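Ycf48-like protein (Thermosynechococcus elongatus, PDB 5OJ5) probably assists early photosystem II assembly and the replacement of photodamaged D1, whose C-terminal extension it binds. Local coordinates at residues T223-H228 against G244-F249; S313-I318 against I334-V339. One frame throughout, in Å; residues are numbered along the deposited sequence.

How the contacts relate
Contacts 1 and 2 belong to different blades of one seven-bladed propeller, with centres about 22 Å apart and nearest atoms about 7 Å apart. Each reaches across a middle strand: contact 1 joins the approach to strand 227-232 with the turn into strand 246-251 and that strand's first residue, past strand 238-242, and contact 2 joins the approach to strand 317-320 with strand 334-338 past strand 325-329. Contact 1 is partly buried and includes residues of the Arg-rich patch; two long cationic chains meet there, with carbonyl oxygens around their ends. Contact 2 is fully buried and mainly apolar, in the blade that unites both chain termini. Neither has a hydrogen bond between its segments.

Contact 1: residues T223-H228 against G244-F249; sequences TSRRLH and GGKIAF
Arg225 meets Gly244 at the edge of its guanidinium and Lys246 over one face. NH1 of Arg225 lies 3.4 Å from CA of Gly244, close to the guanidinium plane, whereas CG of Lys246 sits 3.8 Å above that plane, offset toward the rim. The arginine gets there by an extended run from CG to NE; the lysine bends twice along its chain, at chi2 (-71°) and chi4 (-98°), and the two side chains cross obliquely. The lysine's second bend turns NZ of Lys246 back onto O of Gly244 at 3.0 Å, closing a loop within the turn.

Like charges come near here, with Arg225 NH2 4.7 Å from Lys246 NZ. Asn268 OD1, bound by Lys246 NZ and weakly by Arg225 NH2, probably eases their repulsion, and Asn243 O takes a hydrogen bond from Arg225 NH1. On the arginine's backbone side, OG1 of Thr223 donates to O of Arg225 at 2.7 Å, bracing the bend that leads into the strand. Thr223 and Arg225 belong to the Arg-rich patch. The contact joins the loop that leads into strand 227-232, the blade's first, to the start of its third, 246-251, at one end of middle strand 238-242, whose Val242 touches both Thr223 and Arg225.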
ATOM      1  N   THR A 223     -14.930 -17.107   2.827  1.00 15.07           N
ATOM      2  CA  THR A 223     -16.237 -16.510   2.697  1.00 15.76           C
ATOM      3  C   THR A 223     -16.732 -16.734   1.287  1.00 14.42           C
ATOM      4  O   THR A 223     -15.927 -16.816   0.362  1.00 14.49           O
ATOM      5  CB  THR A 223     -16.162 -14.965   2.876  1.00 17.32           C
ATOM      6  OG1 THR A 223     -15.203 -14.372   1.994  1.00 16.76           O
ATOM      7  CG2 THR A 223     -15.736 -14.606   4.292  1.00 19.18           C
ATOM      8  N   SER A 224     -18.064 -16.784   1.122  0.76 14.38           N
ATOM      9  CA  SER A 224     -18.592 -16.791  -0.236  0.76 15.04           C
ATOM     10  C   SER A 224     -18.219 -15.519  -0.979  0.76 13.40           C
ATOM     11  O   SER A 224     -17.836 -15.577  -2.156  0.76 14.50           O
ATOM     12  CB  SER A 224     -20.101 -16.947  -0.215  0.76 16.68           C
ATOM     13  OG  SER A 224     -20.472 -18.145   0.450  0.76 17.80           O
ATOM     14  N   ARG A 225     -18.323 -14.369  -0.305  1.00 14.48           N
ATOM     15  CA  ARG A 225     -17.922 -13.095  -0.902  1.00 15.67           C
ATOM     16  C   ARG A 225     -16.453 -13.179  -1.345  1.00 13.26           C
ATOM     17  O   ARG A 225     -15.613 -13.742  -0.645  1.00 13.71           O
ATOM     18  CB  ARG A 225     -18.074 -11.997   0.164  1.00 17.21           C
ATOM     19  CG  ARG A 225     -19.498 -11.655   0.575  1.00 19.62           C
ATOM     20  CD  ARG A 225     -19.540 -10.937   1.908  1.00 21.83           C
ATOM     21  NE  ARG A 225     -20.927 -10.768   2.355  1.00 25.13           N
ATOM     22  CZ  ARG A 225     -21.689  -9.741   2.023  1.00 27.89           C
ATOM     23  NH1 ARG A 225     -21.211  -8.755   1.279  1.00 30.10           N
ATOM     24  NH2 ARG A 225     -22.935  -9.687   2.465  1.00 29.18           N
ATOM     25  N   ARG A 226     -16.152 -12.610  -2.510  1.00 13.09           N
ATOM     26  CA  ARG A 226     -14.782 -12.642  -3.005  1.00 11.99           C
ATOM     27  C   ARG A 226     -13.869 -11.751  -2.171  1.00 11.81           C
ATOM     28  O   ARG A 226     -14.282 -10.718  -1.624  1.00 12.37           O
ATOM     29  CB  ARG A 226     -14.737 -12.212  -4.470  1.00 13.55           C
ATOM     30  CG  ARG A 226     -15.508 -13.085  -5.431  1.00 16.03           C
ATOM     31  CD  ARG A 226     -15.020 -14.515  -5.391  1.00 18.46           C
ATOM     32  NE  ARG A 226     -15.735 -15.365  -6.337  1.00 20.14           N
ATOM     33  CZ  ARG A 226     -15.457 -15.451  -7.625  1.00 18.59           C
ATOM     34  NH1 ARG A 226     -14.444 -14.777  -8.129  1.00 19.46           N
ATOM     35  NH2 ARG A 226     -16.139 -16.289  -8.419  1.00 20.50           N
ATOM     36  N   LEU A 227     -12.598 -12.165  -2.113  1.00 11.73           N
ATOM     37  CA  LEU A 227     -11.584 -11.366  -1.448  1.00 11.44           C
ATOM     38  C   LEU A 227     -11.263 -10.131  -2.259  1.00 11.09           C
ATOM     39  O   LEU A 227     -11.219 -10.152  -3.494  1.00 13.03           O
ATOM     40  CB  LEU A 227     -10.309 -12.197  -1.344  1.00 11.49           C
ATOM     41  CG  LEU A 227     -10.334 -13.332  -0.356  1.00 12.63           C
ATOM     42  CD1 LEU A 227      -9.238 -14.298  -0.627  1.00 13.83           C
ATOM     43  CD2 LEU A 227     -10.181 -12.738   1.091  1.00 16.86           C
ATOM     44  N   HIS A 228     -11.022  -9.037  -1.553  1.00 11.78           N
ATOM     45  CA  HIS A 228     -10.548  -7.819  -2.172  0.59 11.66           C
ATOM     46  C   HIS A 228      -9.117  -7.461  -1.804  1.00 10.24           C
ATOM     47  O   HIS A 228      -8.303  -7.144  -2.668  1.00 11.94           O
ATOM     48  CB  HIS A 228     -11.398  -6.607  -1.835  0.59 13.32           C
ATOM     49  CG  HIS A 228     -10.900  -5.421  -2.564  0.59 15.04           C
ATOM     50  ND1 HIS A 228     -10.839  -5.404  -3.943  0.59 18.52           N
ATOM     51  CD2 HIS A 228     -10.246  -4.313  -2.139  0.59 15.56           C
ATOM     52  CE1 HIS A 228     -10.259  -4.291  -4.341  0.59 18.24           C
ATOM     53  NE2 HIS A 228      -9.897  -3.608  -3.270  0.59 16.73           N
ATOM     54  N   GLY A 244     -18.420  -6.252  -0.433  1.00 17.27           N
ATOM     55  CA  GLY A 244     -19.623  -5.872   0.264  1.00 19.59           C
ATOM     56  C   GLY A 244     -19.396  -5.344   1.643  1.00 20.47           C
ATOM     57  O   GLY A 244     -20.309  -5.387   2.472  1.00 24.47           O
ATOM     58  N   GLY A 245     -18.196  -4.867   1.931  1.00 17.46           N
ATOM     59  CA  GLY A 245     -17.952  -4.118   3.150  1.00 18.62           C
ATOM     60  C   GLY A 245     -17.755  -4.981   4.370  1.00 17.09           C
ATOM     61  O   GLY A 245     -18.154  -4.587   5.468  1.00 21.88           O
ATOM     62  N   LYS A 246     -17.123  -6.143   4.230  1.00 13.57           N
ATOM     63  CA  LYS A 246     -16.907  -7.007   5.368  1.00 13.00           C
ATOM     64  C   LYS A 246     -15.413  -7.261   5.559  1.00 12.03           C
ATOM     65  O   LYS A 246     -14.635  -7.213   4.617  1.00 12.55           O
ATOM     66  CB  LYS A 246     -17.667  -8.329   5.196  1.00 16.35           C
ATOM     67  CG  LYS A 246     -19.114  -8.195   4.795  1.00 20.80           C
ATOM     68  CD  LYS A 246     -19.957  -7.673   5.903  1.00 24.28           C
ATOM     69  CE  LYS A 246     -21.413  -7.502   5.463  1.00 25.99           C
ATOM     70  NZ  LYS A 246     -21.635  -6.061   5.107  1.00 28.93           N
ATOM     71  N   ILE A 247     -15.034  -7.560   6.799  1.00 12.27           N
ATOM     72  CA  ILE A 247     -13.639  -7.838   7.149  1.00 12.22           C
ATOM     73  C   ILE A 247     -13.558  -9.031   8.091  1.00 12.08           C
ATOM     74  O   ILE A 247     -14.544  -9.392   8.735  1.00 14.06           O
ATOM     75  CB  ILE A 247     -12.881  -6.627   7.746  1.00 11.73           C
ATOM     76  CG1 ILE A 247     -13.347  -6.363   9.179  1.00 13.47           C
ATOM     77  CG2 ILE A 247     -13.010  -5.423   6.863  1.00 12.85           C
ATOM     78  CD1 ILE A 247     -12.592  -5.228   9.871  1.00 15.16           C
ATOM     79  N   ALA A 248     -12.370  -9.639   8.176  1.00 12.47           N
ATOM     80  CA  ALA A 248     -12.113 -10.696   9.149  1.00 13.28           C
ATOM     81  C   ALA A 248     -10.629 -10.767   9.477  1.00 13.52           C
ATOM     82  O   ALA A 248      -9.780 -10.221   8.759  1.00 12.26           O
ATOM     83  CB  ALA A 248     -12.613 -12.067   8.653  1.00 15.21           C
ATOM     84  N   PHE A 249     -10.319 -11.441  10.584  1.00 14.63           N
ATOM     85  CA  PHE A 249      -8.959 -11.611  11.073  1.00 14.49           C
ATOM     86  C   PHE A 249      -8.690 -13.086  11.316  1.00 15.13           C
ATOM     87  O   PHE A 249      -9.569 -13.833  11.764  1.00 16.65           O
ATOM     88  CB  PHE A 249      -8.764 -10.861  12.402  1.00 15.73           C
ATOM     89  CG  PHE A 249      -9.006  -9.387  12.289  1.00 15.09           C
ATOM     90  CD1 PHE A 249      -7.976  -8.555  11.923  1.00 15.64           C
ATOM     91  CD2 PHE A 249     -10.260  -8.842  12.481  1.00 16.53           C
ATOM     92  CE1 PHE A 249      -8.189  -7.167  11.789  1.00 15.43           C
ATOM     93  CE2 PHE A 249     -10.473  -7.463  12.347  1.00 17.34           C
ATOM     94  CZ  PHE A 249      -9.428  -6.629  11.994  1.00 16.80           C
TER

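Contact 2: residues S313-I318 against I334-V339; sequences SNFYKI and ILLRYV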
ATOM      1  N   SER A 313     -13.787  11.540  -2.737  1.00 26.66           N
ATOM      2  CA  SER A 313     -12.740  10.613  -3.127  1.00 24.57           C
ATOM      3  C   SER A 313     -12.980   9.255  -2.476  1.00 20.52           C
ATOM      4  O   SER A 313     -13.448   9.167  -1.323  1.00 19.66           O
ATOM      5  CB  SER A 313     -11.388  11.163  -2.672  1.00 25.06           C
ATOM      6  OG  SER A 313     -10.309  10.382  -3.146  1.00 24.62           O
ATOM      7  N   ASN A 314     -12.611   8.203  -3.214  1.00 18.31           N
ATOM      8  CA  ASN A 314     -12.314   6.924  -2.593  1.00 17.27           C
ATOM      9  C   ASN A 314     -10.988   7.042  -1.853  1.00 14.68           C
ATOM     10  O   ASN A 314     -10.082   7.790  -2.256  1.00 17.55           O
ATOM     11  CB  ASN A 314     -12.192   5.832  -3.650  1.00 20.09           C
ATOM     12  CG  ASN A 314     -13.439   5.682  -4.487  1.00 20.41           C
ATOM     13  OD1 ASN A 314     -14.554   5.885  -4.010  1.00 20.65           O
ATOM     14  ND2 ASN A 314     -13.253   5.261  -5.732  1.00 25.35           N
ATOM     15  N   PHE A 315     -10.834   6.294  -0.785  1.00 13.20           N
ATOM     16  CA  PHE A 315      -9.606   6.290  -0.002  1.00 12.73           C
ATOM     17  C   PHE A 315      -8.980   4.902  -0.163  1.00 12.16           C
ATOM     18  O   PHE A 315      -9.474   3.908   0.382  1.00 14.52           O
ATOM     19  CB  PHE A 315      -9.891   6.634   1.445  1.00 13.29           C
ATOM     20  CG  PHE A 315     -10.380   8.006   1.629  1.00 13.87           C
ATOM     21  CD1 PHE A 315      -9.749   9.090   1.034  1.00 15.96           C
ATOM     22  CD2 PHE A 315     -11.486   8.206   2.471  1.00 17.48           C
ATOM     23  CE1 PHE A 315     -10.249  10.395   1.246  1.00 18.42           C
ATOM     24  CE2 PHE A 315     -11.959   9.454   2.703  1.00 19.02           C
ATOM     25  CZ  PHE A 315     -11.351  10.549   2.091  1.00 19.01           C
ATOM     26  N   TYR A 316      -7.931   4.819  -0.979  1.00 12.02           N
ATOM     27  CA  TYR A 316      -7.376   3.574  -1.552  0.53 13.14           C
ATOM     28  C   TYR A 316      -6.332   2.918  -0.696  1.00 11.73           C
ATOM     29  O   TYR A 316      -6.158   1.704  -0.790  1.00 13.08           O
ATOM     30  CB  TYR A 316      -6.645   3.804  -2.903  0.53 12.72           C
ATOM     31  CG  TYR A 316      -7.607   4.177  -3.975  0.53 15.80           C
ATOM     32  CD1 TYR A 316      -8.408   3.217  -4.602  0.53 19.30           C
ATOM     33  CD2 TYR A 316      -7.799   5.508  -4.302  0.53 19.57           C
ATOM     34  CE1 TYR A 316      -9.328   3.581  -5.596  0.53 21.86           C
ATOM     35  CE2 TYR A 316      -8.704   5.879  -5.246  0.53 22.16           C
ATOM     36  CZ  TYR A 316      -9.471   4.920  -5.892  0.53 22.88           C
ATOM     37  OH  TYR A 316     -10.380   5.322  -6.844  0.53 24.80           O
ATOM     38  N   LYS A 317      -5.544   3.714   0.026  1.00 11.60           N
ATOM     39  CA  LYS A 317      -4.315   3.216   0.647  0.53 11.72           C
ATOM     40  C   LYS A 317      -4.080   4.020   1.907  1.00 10.91           C
ATOM     41  O   LYS A 317      -4.157   5.238   1.847  1.00 13.21           O
ATOM     42  CB  LYS A 317      -3.120   3.391  -0.319  0.53 13.97           C
ATOM     43  CG  LYS A 317      -1.891   2.538   0.014  0.53 15.94           C
ATOM     44  CD  LYS A 317      -1.042   2.297  -1.265  0.53 17.70           C
ATOM     45  CE  LYS A 317       0.294   1.669  -0.971  0.53 20.42           C
ATOM     46  NZ  LYS A 317       0.201   0.388  -0.216  0.53 17.24           N
ATOM     47  N   ILE A 318      -3.760   3.342   2.996  1.00 10.35           N
ATOM     48  CA  ILE A 318      -3.377   3.984   4.247  1.00 10.62           C
ATOM     49  C   ILE A 318      -1.920   3.633   4.520  1.00 10.46           C
ATOM     50  O   ILE A 318      -1.582   2.452   4.572  1.00 13.59           O
ATOM     51  CB  ILE A 318      -4.234   3.476   5.427  1.00 11.30           C
ATOM     52  CG1 ILE A 318      -5.749   3.606   5.167  1.00 12.14           C
ATOM     53  CG2 ILE A 318      -3.784   4.193   6.732  1.00 11.94           C
ATOM     54  CD1 ILE A 318      -6.534   2.686   6.117  1.00 13.43           C
ATOM     55  N   ILE A 334      -5.655  13.959  -4.210  1.00 14.45           N
ATOM     56  CA  ILE A 334      -6.069  14.159  -2.831  1.00 14.75           C
ATOM     57  C   ILE A 334      -5.260  13.249  -1.916  1.00 13.11           C
ATOM     58  O   ILE A 334      -5.076  12.048  -2.190  1.00 14.14           O
ATOM     59  CB  ILE A 334      -7.565  13.866  -2.691  1.00 16.48           C
ATOM     60  CG1 ILE A 334      -8.365  14.937  -3.477  1.00 20.01           C
ATOM     61  CG2 ILE A 334      -7.969  13.787  -1.193  1.00 18.15           C
ATOM     62  CD1 ILE A 334      -9.818  14.633  -3.616  1.00 21.08           C
ATOM     63  N   LEU A 335      -4.764  13.842  -0.833  1.00 12.77           N
ATOM     64  CA  LEU A 335      -4.068  13.178   0.245  0.51 12.35           C
ATOM     65  C   LEU A 335      -4.787  13.511   1.552  1.00 12.44           C
ATOM     66  O   LEU A 335      -5.195  14.637   1.717  1.00 16.80           O
ATOM     67  CB  LEU A 335      -2.673  13.825   0.163  0.51 14.04           C
ATOM     68  CG  LEU A 335      -1.590  13.176   0.984  0.51 14.69           C
ATOM     69  CD1 LEU A 335      -1.414  11.712   0.605  0.51 14.31           C
ATOM     70  CD2 LEU A 335      -0.286  13.945   0.745  0.51 15.82           C
ATOM     71  N   LEU A 336      -4.871  12.581   2.487  1.00 11.11           N
ATOM     72  CA  LEU A 336      -5.129  12.968   3.872  1.00 10.80           C
ATOM     73  C   LEU A 336      -3.845  12.788   4.653  1.00 10.74           C
ATOM     74  O   LEU A 336      -3.122  11.797   4.446  1.00 11.27           O
ATOM     75  CB  LEU A 336      -6.211  12.111   4.516  1.00 11.52           C
ATOM     76  CG  LEU A 336      -7.520  11.962   3.742  1.00 13.24           C
ATOM     77  CD1 LEU A 336      -8.484  11.048   4.538  1.00 13.99           C
ATOM     78  CD2 LEU A 336      -8.106  13.277   3.404  1.00 15.81           C
ATOM     79  N   ARG A 337      -3.562  13.709   5.569  1.00 10.69           N
ATOM     80  CA  ARG A 337      -2.359  13.687   6.404  1.00 11.12           C
ATOM     81  C   ARG A 337      -2.771  13.605   7.875  1.00 11.10           C
ATOM     82  O   ARG A 337      -3.646  14.347   8.329  1.00 12.04           O
ATOM     83  CB  ARG A 337      -1.516  14.943   6.182  1.00 12.43           C
ATOM     84  CG  ARG A 337      -0.230  14.956   7.006  1.00 13.41           C
ATOM     85  CD  ARG A 337       0.621  16.166   6.634  1.00 15.90           C
ATOM     86  NE  ARG A 337       0.126  17.356   7.299  1.00 19.10           N
ATOM     87  CZ  ARG A 337       0.514  17.763   8.510  1.00 21.06           C
ATOM     88  NH1 ARG A 337       1.395  17.088   9.215  1.00 20.52           N
ATOM     89  NH2 ARG A 337      -0.017  18.840   9.035  1.00 23.12           N
ATOM     90  N   TYR A 338      -2.130  12.705   8.609  1.00 11.44           N
ATOM     91  CA  TYR A 338      -2.445  12.488  10.032  1.00 12.20           C
ATOM     92  C   TYR A 338      -1.846  13.614  10.865  1.00 12.79           C
ATOM     93  O   TYR A 338      -0.654  13.899  10.755  1.00 13.83           O
ATOM     94  CB  TYR A 338      -1.864  11.144  10.488  1.00 12.89           C
ATOM     95  CG  TYR A 338      -2.304  10.787  11.877  1.00 12.40           C
ATOM     96  CD1 TYR A 338      -3.473  10.088  12.079  1.00 13.21           C
ATOM     97  CD2 TYR A 338      -1.564  11.174  12.993  1.00 15.04           C
ATOM     98  CE1 TYR A 338      -3.925   9.784  13.358  1.00 14.91           C
ATOM     99  CE2 TYR A 338      -2.010  10.865  14.284  1.00 17.59           C
ATOM    100  CZ  TYR A 338      -3.187  10.173  14.436  1.00 15.21           C
ATOM    101  OH  TYR A 338      -3.636   9.883  15.708  1.00 20.25           O
ATOM    102  N   VAL A 339      -2.666  14.225  11.713  1.00 13.78           N
ATOM    103  CA  VAL A 339      -2.258  15.313  12.597  1.00 17.46           C
ATOM    104  C   VAL A 339      -2.636  14.916  14.031  1.00 19.40           C
ATOM    105  O   VAL A 339      -3.832  14.816  14.370  1.00 21.17           O
ATOM    106  CB  VAL A 339      -2.935  16.630  12.205  1.00 20.13           C
ATOM    107  CG1 VAL A 339      -2.514  17.727  13.176  1.00 22.43           C
ATOM    108  CG2 VAL A 339      -2.579  17.000  10.763  1.00 21.21           C
TER
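Phe315 and Leu336 meet inside the blade that closes the seven-bladed beta-propeller: strands 317-320, 325-329 and 334-338 come from the C-terminal end of the chain and 47-51 from the N-terminal end, the velcro-like closure known from other propellers.

The main interaction is CH-pi. Leu336 CD1 lies 4.0 Å from the centroid of the Phe315 ring, 21° off its normal. The ring atoms nearest to this methyl are CE1 and CZ of Phe315, each 3.8 Å from Leu336 CD1. CG of Leu336 follows at 4.0 Å from CE1 of Phe315, and the two side chains cross at about a right angle. With CG of Phe315 anti to its carbonyl carbon (chi1 -66°), the ring leans toward strand 334-338. O of Ser313 lies over the centre of the ring's opposite face, 4.1 Å above the plane. Ile328 of strand 325-329 also touches Phe315, and Trp47 of strand 47-51 touches Leu336.

A smaller apolar touch lies beside it, Ser313 CB against Ile334 CD1 at 3.9 Å.

Polar bonds hold the approach to strand 317-320 in place. Asn314 receives a hydrogen bond from Ala289 N at OD1, and its N donates to Gln331 OE1. Farther along strand 334-338, Arg337 NE forms a salt bridge with Glu48 OE1, tying this strand to the N-terminal one. Buried Ser313 OG accepts from Gln331 N and donates to Asn314 O at 2.7 Å, standing 34° out of that carbonyl's plane.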